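Local atomic coordinates of tungsten formylmethanofuran dehydrogenase subunit E (Syntrophus aciditrophicus, PDB entry 3D00), a protein that binds zinc in a C-terminal treble-clef finger and, as a member of the FmdE family, may be linked to formylmethanofuran metabolism, though its precise role is not established. Residues T3-L8 with G139-E144; G29-G34 with R130-I135; V37-K42 with V98-D103. All coordinates share one frame; numbering follows the deposited sequence. Where two conformers were deposited one is given.

Contact 1. Residues T3-L8 with G139-E144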
loop_
_atom_site.group_PDB
_atom_site.type_symbol
_atom_site.label_atom_id
_atom_site.label_comp_id
_atom_site.label_asym_id
_atom_site.label_seq_id
_atom_site.Cartn_x
_atom_site.Cartn_y
_atom_site.Cartn_z
ATOM N N THR A 3 -1.978 6.127 30.538
ATOM C CA THR A 3 -3.099 5.153 30.344
ATOM C C THR A 3 -2.724 3.898 29.549
ATOM O O THR A 3 -2.120 4.011 28.485
ATOM C CB THR A 3 -4.345 5.786 29.631
ATOM O OG1 THR A 3 -4.682 7.063 30.214
ATOM C CG2 THR A 3 -5.574 4.826 29.724
ATOM N N ALA A 4 -3.106 2.719 30.065
ATOM C CA ALA A 4 -2.804 1.424 29.420
ATOM C C ALA A 4 -3.673 1.308 28.193
ATOM O O ALA A 4 -4.902 1.357 28.303
ATOM C CB ALA A 4 -3.095 0.263 30.344
ATOM N N ARG A 5 -3.034 1.164 27.036
ATOM C CA ARG A 5 -3.741 1.201 25.780
ATOM C C ARG A 5 -3.118 0.275 24.779
ATOM O O ARG A 5 -2.535 0.724 23.779
ATOM C CB ARG A 5 -3.770 2.622 25.245
ATOM C CG ARG A 5 -4.660 3.508 26.078
ATOM C CD ARG A 5 -5.512 4.296 25.199
ATOM N NE ARG A 5 -6.535 5.031 25.905
ATOM C CZ ARG A 5 -7.674 4.506 26.336
ATOM N NH1 ARG A 5 -7.937 3.210 26.207
ATOM N NH2 ARG A 5 -8.546 5.293 26.914
ATOM N N ASN A 6 -3.279 -1.023 25.018
ATOM C CA ASN A 6 -2.919 -2.034 24.024
ATOM C C ASN A 6 -3.630 -1.948 22.637
ATOM O O ASN A 6 -4.806 -1.575 22.508
ATOM C CB ASN A 6 -3.050 -3.425 24.638
ATOM C CG ASN A 6 -2.166 -3.579 25.855
ATOM O OD1 ASN A 6 -1.614 -2.590 26.344
ATOM N ND2 ASN A 6 -2.020 -4.801 26.347
ATOM N N ILE A 7 -2.861 -2.259 21.598
ATOM C CA ILE A 7 -3.341 -2.256 20.209
ATOM C C ILE A 7 -3.124 -3.656 19.667
ATOM O O ILE A 7 -1.988 -4.087 19.477
ATOM C CB ILE A 7 -2.638 -1.192 19.391
ATOM C CG1 ILE A 7 -3.184 0.175 19.821
ATOM C CG2 ILE A 7 -2.874 -1.428 17.894
ATOM C CD1 ILE A 7 -2.221 1.290 19.639
ATOM N N LEU A 8 -4.236 -4.367 19.477
ATOM C CA LEU A 8 -4.251 -5.819 19.336
ATOM C C LEU A 8 -3.309 -6.449 20.408
ATOM O O LEU A 8 -3.538 -6.246 21.598
ATOM C CB LEU A 8 -3.941 -6.240 17.884
ATOM C CG LEU A 8 -4.919 -5.787 16.778
ATOM C CD1 LEU A 8 -4.415 -6.237 15.475
ATOM C CD2 LEU A 8 -6.325 -6.340 16.982
ATOM N N GLY A 139 -7.856 7.284 23.158
ATOM C CA GLY A 139 -7.957 5.894 22.727
ATOM C C GLY A 139 -9.117 5.736 21.771
ATOM O O GLY A 139 -9.305 6.551 20.861
ATOM N N PRO A 140 -9.939 4.716 21.984
ATOM C CA PRO A 140 -11.077 4.563 21.069
ATOM C C PRO A 140 -12.288 5.479 21.354
ATOM O O PRO A 140 -13.264 5.386 20.645
ATOM C CB PRO A 140 -11.485 3.108 21.299
ATOM C CG PRO A 140 -11.230 2.925 22.770
ATOM C CD PRO A 140 -9.923 3.667 23.012
ATOM N N ASP A 141 -12.241 6.337 22.372
ATOM C CA ASP A 141 -13.394 7.209 22.720
ATOM C C ASP A 141 -13.815 8.195 21.608
ATOM O O ASP A 141 -14.963 8.652 21.560
ATOM C CB ASP A 141 -13.124 7.986 24.024
ATOM C CG ASP A 141 -12.774 7.076 25.226
ATOM O OD1 ASP A 141 -12.982 5.850 25.158
ATOM O OD2 ASP A 141 -12.289 7.597 26.254
ATOM N N ILE A 142 -12.905 8.505 20.702
ATOM C CA ILE A 142 -13.221 9.387 19.586
ATOM C C ILE A 142 -13.678 8.648 18.324
ATOM O O ILE A 142 -13.880 9.257 17.273
ATOM C CB ILE A 142 -12.024 10.273 19.273
ATOM C CG1 ILE A 142 -10.765 9.430 19.025
ATOM C CG2 ILE A 142 -11.811 11.236 20.449
ATOM C CD1 ILE A 142 -9.662 10.162 18.256
ATOM N N LEU A 143 -13.898 7.347 18.456
ATOM C CA LEU A 143 -14.268 6.496 17.322
ATOM C C LEU A 143 -15.756 6.097 17.302
ATOM O O LEU A 143 -16.386 6.023 18.345
ATOM C CB LEU A 143 -13.365 5.258 17.346
ATOM C CG LEU A 143 -11.870 5.566 17.326
ATOM C CD1 LEU A 143 -11.096 4.260 17.336
ATOM C CD2 LEU A 143 -11.506 6.401 16.143
ATOM N N GLU A 144 -16.317 5.909 16.112
ATOM C CA GLU A 144 -17.643 5.312 15.953
ATOM C C GLU A 144 -17.554 4.124 15.001
ATOM O O GLU A 144 -16.719 4.078 14.127
ATOM C CB GLU A 144 -18.683 6.319 15.431
ATOM C CG GLU A 144 -20.176 5.903 15.624
ATOM C CD GLU A 144 -20.504 5.283 17.023
ATOM O OE1 GLU A 144 -20.324 4.040 17.232
ATOM O OE2 GLU A 144 -20.940 6.030 17.934
HETATM O O HOH W 1 -11.409 4.588 27.165
#

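Contact 2. Residues G29-G34 with R130-I135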
loop_
_atom_site.group_PDB
_atom_site.type_symbol
_atom_site.label_atom_id
_atom_site.label_comp_id
_atom_site.label_asym_id
_atom_site.label_seq_id
_atom_site.Cartn_x
_atom_site.Cartn_y
_atom_site.Cartn_z
ATOM N N GLY A 29 -2.153 10.049 12.607
ATOM C CA GLY A 29 -3.044 9.233 11.806
ATOM C C GLY A 29 -2.855 7.740 11.956
ATOM O O GLY A 29 -3.824 6.982 12.002
ATOM N N VAL A 30 -1.601 7.301 12.042
ATOM C CA VAL A 30 -1.292 5.872 12.177
ATOM C C VAL A 30 -1.507 5.414 13.613
ATOM O O VAL A 30 -1.900 4.305 13.850
ATOM C CB VAL A 30 0.137 5.555 11.724
ATOM C CG1 VAL A 30 0.347 4.057 11.678
ATOM C CG2 VAL A 30 0.365 6.149 10.375
ATOM N N LEU A 31 -1.255 6.295 14.569
ATOM C CA LEU A 31 -1.586 6.046 15.989
ATOM C C LEU A 31 -3.118 5.892 16.168
ATOM O O LEU A 31 -3.618 4.870 16.691
ATOM C CB LEU A 31 -1.012 7.194 16.870
ATOM C CG LEU A 31 0.509 7.322 16.982
ATOM C CD1 LEU A 31 0.931 8.589 17.700
ATOM C CD2 LEU A 31 1.042 6.121 17.692
ATOM N N ILE A 32 -3.868 6.889 15.695
ATOM C CA ILE A 32 -5.311 6.817 15.772
ATOM C C ILE A 32 -5.762 5.562 15.010
ATOM O O ILE A 32 -6.569 4.807 15.508
ATOM C CB ILE A 32 -6.000 8.106 15.280
ATOM C CG1 ILE A 32 -5.629 9.285 16.195
ATOM C CG2 ILE A 32 -7.519 7.927 15.288
ATOM C CD1 ILE A 32 -6.126 10.625 15.665
ATOM N N GLY A 33 -5.192 5.349 13.829
ATOM C CA GLY A 33 -5.408 4.196 12.991
ATOM C C GLY A 33 -5.304 2.889 13.718
ATOM O O GLY A 33 -6.084 1.999 13.438
ATOM N N GLY A 34 -4.325 2.770 14.625
ATOM C CA GLY A 34 -4.206 1.602 15.508
ATOM C C GLY A 34 -5.419 1.312 16.376
ATOM O O GLY A 34 -5.799 0.135 16.610
ATOM N N ARG A 130 1.381 17.750 23.165
ATOM C CA ARG A 130 0.016 17.714 23.696
ATOM C C ARG A 130 -0.880 16.825 22.816
ATOM O O ARG A 130 -1.569 15.951 23.321
ATOM C CB ARG A 130 -0.569 19.141 23.839
ATOM C CG ARG A 130 0.055 20.013 24.959
ATOM N N LEU A 131 -0.831 17.029 21.499
ATOM C CA LEU A 131 -1.510 16.137 20.532
ATOM C C LEU A 131 -1.232 14.657 20.787
ATOM O O LEU A 131 -2.163 13.854 20.818
ATOM C CB LEU A 131 -1.146 16.500 19.076
ATOM C CG LEU A 131 -1.701 15.611 17.949
ATOM C CD1 LEU A 131 -3.257 15.485 18.007
ATOM C CD2 LEU A 131 -1.218 16.165 16.616
ATOM N N PHE A 132 0.032 14.306 21.002
ATOM C CA PHE A 132 0.415 12.900 21.118
ATOM C C PHE A 132 -0.129 12.302 22.413
ATOM O O PHE A 132 -0.582 11.175 22.428
ATOM C CB PHE A 132 1.942 12.728 21.016
ATOM C CG PHE A 132 2.491 12.898 19.598
ATOM C CD1 PHE A 132 1.953 12.179 18.531
ATOM C CD2 PHE A 132 3.550 13.754 19.337
ATOM C CE1 PHE A 132 2.438 12.317 17.239
ATOM C CE2 PHE A 132 4.037 13.898 18.034
ATOM C CZ PHE A 132 3.473 13.174 16.989
ATOM N N LYS A 133 -0.069 13.063 23.499
ATOM C CA LYS A 133 -0.630 12.625 24.790
ATOM C C LYS A 133 -2.166 12.450 24.683
ATOM O O LYS A 133 -2.730 11.491 25.184
ATOM C CB LYS A 133 -0.209 13.582 25.927
ATOM N N GLU A 134 -2.830 13.355 23.986
ATOM C CA GLU A 134 -4.254 13.277 23.818
ATOM C C GLU A 134 -4.714 12.049 23.044
ATOM O O GLU A 134 -5.694 11.402 23.435
ATOM C CB GLU A 134 -4.773 14.500 23.080
ATOM C CG GLU A 134 -4.913 15.720 23.941
ATOM C CD GLU A 134 -5.783 16.770 23.317
ATOM O OE1 GLU A 134 -6.492 16.486 22.319
ATOM O OE2 GLU A 134 -5.759 17.887 23.842
ATOM N N ILE A 135 -4.048 11.749 21.934
ATOM C CA ILE A 135 -4.386 10.558 21.159
ATOM C C ILE A 135 -4.381 9.341 22.073
ATOM O O ILE A 135 -5.294 8.543 22.062
ATOM C CB ILE A 135 -3.406 10.334 19.988
ATOM C CG1 ILE A 135 -3.572 11.421 18.922
ATOM C CG2 ILE A 135 -3.608 8.959 19.336
ATOM C CD1 ILE A 135 -2.404 11.437 17.938
#

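Contact 3. Residues V37-K42 with V98-D103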
loop_
_atom_site.group_PDB
_atom_site.type_symbol
_atom_site.label_atom_id
_atom_site.label_comp_id
_atom_site.label_asym_id
_atom_site.label_seq_id
_atom_site.Cartn_x
_atom_site.Cartn_y
_atom_site.Cartn_z
ATOM N N VAL A 37 -8.258 0.060 13.938
ATOM C CA VAL A 37 -8.105 -1.315 13.497
ATOM C C VAL A 37 -8.331 -2.273 14.659
ATOM O O VAL A 37 -8.981 -3.307 14.484
ATOM C CB VAL A 37 -6.710 -1.554 12.860
ATOM C CG1 VAL A 37 -6.424 -3.072 12.640
ATOM C CG2 VAL A 37 -6.594 -0.767 11.586
ATOM N N ASP A 38 -7.830 -1.915 15.843
ATOM C CA ASP A 38 -8.120 -2.676 17.046
ATOM C C ASP A 38 -9.623 -2.801 17.353
ATOM O O ASP A 38 -10.099 -3.888 17.632
ATOM C CB ASP A 38 -7.379 -2.057 18.243
ATOM C CG ASP A 38 -7.689 -2.742 19.543
ATOM O OD1 ASP A 38 -7.034 -3.755 19.881
ATOM O OD2 ASP A 38 -8.564 -2.235 20.244
ATOM N N LEU A 39 -10.370 -1.693 17.316
ATOM C CA LEU A 39 -11.830 -1.744 17.555
ATOM C C LEU A 39 -12.542 -2.580 16.458
ATOM O O LEU A 39 -13.456 -3.363 16.743
ATOM C CB LEU A 39 -12.392 -0.315 17.608
ATOM C CG LEU A 39 -13.908 -0.102 17.811
ATOM C CD1 LEU A 39 -14.279 -0.747 19.101
ATOM C CD2 LEU A 39 -14.346 1.395 17.791
ATOM N N ALA A 40 -12.115 -2.385 15.207
ATOM C CA ALA A 40 -12.666 -3.092 14.051
ATOM C C ALA A 40 -12.478 -4.612 14.234
ATOM O O ALA A 40 -13.453 -5.370 14.194
ATOM C CB ALA A 40 -11.998 -2.603 12.774
ATOM N N VAL A 41 -11.247 -5.055 14.498
ATOM C CA VAL A 41 -10.958 -6.501 14.679
ATOM C C VAL A 41 -11.769 -7.066 15.841
ATOM O O VAL A 41 -12.288 -8.156 15.735
ATOM C CB VAL A 41 -9.431 -6.809 14.910
ATOM C CG1 VAL A 41 -9.229 -8.221 15.443
ATOM C CG2 VAL A 41 -8.620 -6.567 13.673
ATOM N N LYS A 42 -11.904 -6.302 16.921
ATOM C CA LYS A 42 -12.669 -6.721 18.102
ATOM C C LYS A 42 -14.157 -6.884 17.845
ATOM O O LYS A 42 -14.825 -7.444 18.667
ATOM C CB LYS A 42 -12.483 -5.726 19.259
ATOM C CG LYS A 42 -11.223 -5.959 20.131
ATOM C CD LYS A 42 -11.302 -5.190 21.485
ATOM C CE LYS A 42 -11.022 -3.670 21.332
ATOM N NZ LYS A 42 -11.989 -2.793 22.096
ATOM N N VAL A 98 -17.389 -4.274 9.346
ATOM C CA VAL A 98 -17.567 -3.140 10.229
ATOM C C VAL A 98 -16.708 -2.011 9.739
ATOM O O VAL A 98 -15.595 -2.232 9.353
ATOM C CB VAL A 98 -17.224 -3.483 11.716
ATOM C CG1 VAL A 98 -18.117 -4.561 12.189
ATOM C CG2 VAL A 98 -15.804 -3.939 11.875
ATOM N N ARG A 99 -17.275 -0.807 9.756
ATOM C CA ARG A 99 -16.567 0.388 9.399
ATOM C C ARG A 99 -16.343 1.206 10.640
ATOM O O ARG A 99 -17.261 1.367 11.459
ATOM C CB ARG A 99 -17.395 1.205 8.445
ATOM C CG ARG A 99 -16.713 2.433 7.933
ATOM C CD ARG A 99 -17.707 3.087 6.973
ATOM N NE ARG A 99 -17.132 4.235 6.309
ATOM C CZ ARG A 99 -17.326 5.481 6.662
ATOM N NH1 ARG A 99 -18.109 5.753 7.676
ATOM N NH2 ARG A 99 -16.704 6.448 6.002
ATOM N N VAL A 100 -15.124 1.748 10.755
ATOM C CA VAL A 100 -14.737 2.563 11.879
ATOM C C VAL A 100 -14.238 3.882 11.354
ATOM O O VAL A 100 -13.471 3.939 10.405
ATOM C CB VAL A 100 -13.623 1.914 12.758
ATOM C CG1 VAL A 100 -13.364 2.800 13.974
ATOM C CG2 VAL A 100 -14.010 0.520 13.172
ATOM N N PHE A 101 -14.680 4.938 12.012
ATOM C CA PHE A 101 -14.324 6.262 11.660
ATOM C C PHE A 101 -14.299 7.170 12.899
ATOM O O PHE A 101 -14.715 6.775 13.997
ATOM C CB PHE A 101 -15.312 6.771 10.591
ATOM C CG PHE A 101 -16.772 6.798 11.017
ATOM C CD1 PHE A 101 -17.529 5.661 10.998
ATOM C CD2 PHE A 101 -17.374 7.978 11.388
ATOM C CE1 PHE A 101 -18.870 5.700 11.347
ATOM C CE2 PHE A 101 -18.722 8.033 11.744
ATOM C CZ PHE A 101 -19.462 6.888 11.719
ATOM N N LEU A 102 -13.797 8.384 12.707
ATOM C CA LEU A 102 -13.722 9.367 13.778
ATOM C C LEU A 102 -15.048 10.128 13.934
ATOM O O LEU A 102 -15.678 10.524 12.957
ATOM C CB LEU A 102 -12.558 10.334 13.551
ATOM C CG LEU A 102 -11.210 9.952 14.179
ATOM C CD1 LEU A 102 -10.940 8.529 13.828
ATOM C CD2 LEU A 102 -10.061 10.885 13.716
ATOM N N ASP A 103 -15.439 10.306 15.187
ATOM C CA ASP A 103 -16.679 10.957 15.575
ATOM C C ASP A 103 -16.266 12.283 16.241
ATOM O O ASP A 103 -15.863 12.312 17.405
ATOM C CB ASP A 103 -17.421 10.030 16.552
ATOM C CG ASP A 103 -18.914 10.335 16.683
ATOM O OD1 ASP A 103 -19.596 10.558 15.662
ATOM O OD2 ASP A 103 -19.415 10.295 17.840
#

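Contact 1. Residues T3-L8 with G139-E144
Arg5 lays its side chain across Gly139 and Pro140, where the chain leaves helix 129-138. Its CB bond points toward these residues. CG sits beside the backbone N, anti to the carbonyl carbon (chi1 -70°), and a bend at chi2 (-134°) carries the rest over the glycine. CD comes 3.8 Å from Gly139 CA. NE follows, 3.6 Å from the same Gly139 CA, and makes a weak hydrogen bond to Arg136 O. At the tip, NH1 rests 3.8 Å from Pro140 CD. Gly139 CA and Pro140 CD lie over one face of the guanidinium, toward its rim, and Thr3 CG2 lies over the opposite face. NH2 donates to Glu137 O. Arg5 NH2 also donates to a water O at 3.0 Å. That water in turn donates to Asp141 OD1 at 2.8 Å. Arg5 NH2 and Asp141 OD2 are 4.4 Å apart, beyond salt-bridge distance, though the opposite charges probably still favour each other. Gly139 has positive phi (54°), and a CB there would run into Arg5 CZ. A leucine in place of Arg5 would probably leave the carbonyls of Arg136 and Glu137 without these donors and break the water link to Asp141. The arrangement is that of an arginine seated at the carbonyl end of a helix, here tying the N-terminal segment to the turn between helix 129-138 and strand 143-149.

Contact 2. Residues G29-G34 with R130-I135
Leu31 and Ile32 of helix 28-42 meet Phe132 and Ile135 of helix 129-138. The two short segments run nearly parallel, at 8°, with their axes 10.6 Å apart at closest approach. At that spacing the side chains do the touching. Ile135 points toward the other helix and makes two of the three residue contacts. Its CG1 lies beside the backbone N (chi1 -69°), which puts the CG2 methyl anti to that N. CG2 then reaches 3.7 Å from Ile32 CG1 and 4.0 Å from Leu31 CB. Ile32 starts out to one side, but its CG1 branch turns in beside its own backbone N (chi1 -64°) to meet that methyl. The Ile32 and Ile135 side chains cross at about a right angle, branch against branch. Leu31 points toward the partner helix and extends one methyl to the aromatic ring. Its CD1 lies 3.8 Å from Phe132 CD1 and 4.0 Å from Phe132 CE1. These two side chains also cross at about a right angle.

Other parts of the fold pack on the same side chains. Tyr12, Val16 and Ile19 of helix 12-23 pack on Leu31, while Phe85 and Trp116 pack on Ile32. Pro28, the first residue of helix 28-42, touches both Phe132 and Ile135.

Every touching atom across the interface is carbon. The pairing therefore rests on shape and on exclusion of water, and the four apolar side chains probably set the spacing of the two helices without any polar bond between them.

Contact 3. Residues V37-K42 with V98-D103
Ala40 and Leu39 meet Val98 and Val100 without an aromatic ring or other flat side chain between them. The nearest flat group is the peptide linking Ala40 to Val41, touched at its oxygen: Val98 CG2 comes to 3.6 Å from Ala40 O. The same methyl lies 4.1 Å from Ala40 CB. With Val98 CG1 anti to the carbonyl carbon (chi1 -61°), CG2 falls between the backbone N and the carbonyl carbon. Val100 divides its methyls between two partners. Its CG2 sits beside the backbone N and packs 3.7 Å from Ala40 CB. Its CG1, anti to that N (chi1 -176°), meets Leu39 CD2 at 4.2 Å, where the two side chains cross at a slant. The short methyl of Ala40 is consistent with the close approach: the axes of segments 37-42 and 98-102 pass 8.4 Å apart and run roughly antiparallel, at 154°. Leu89 of the adjacent strand 86-91 also touches Ala40.

Arg99, between the two valines, points away from the helix. It forms salt bridges with Glu55 and with Glu171 of the second subunit, and packs on Tyr190 of that subunit. The strand thus has an apolar side under the helix and another side reached by the second subunit's zinc-finger region. This is a helix packed on one face of a mixed sheet, as expected in the alpha+beta core domain of the FmdE family.

Overall arrangement
All three contacts lie in the alpha+beta core, away from the zinc site of their own chain. The second subunit's finger region reaches contact 3. Contacts 2 and 3 share helix 28-42: its first half faces helix 129-138, its second half the sheet. Their centres are about 15 Å apart, and Ile32 packs on Leu102 between them. Contact 1 lies about 10 Å from each, centre to centre. It joins contact 3 through neighbouring strands 143-149 and 96-102, with probable hydrogen bonds from Glu144 N to Phe101 O and from Asp103 N to Ile142 O. Along the chain, contact 3 is nested within contact 2, and contact 2 within contact 1. The N-terminal segment packs against the core that the other two contacts tie together.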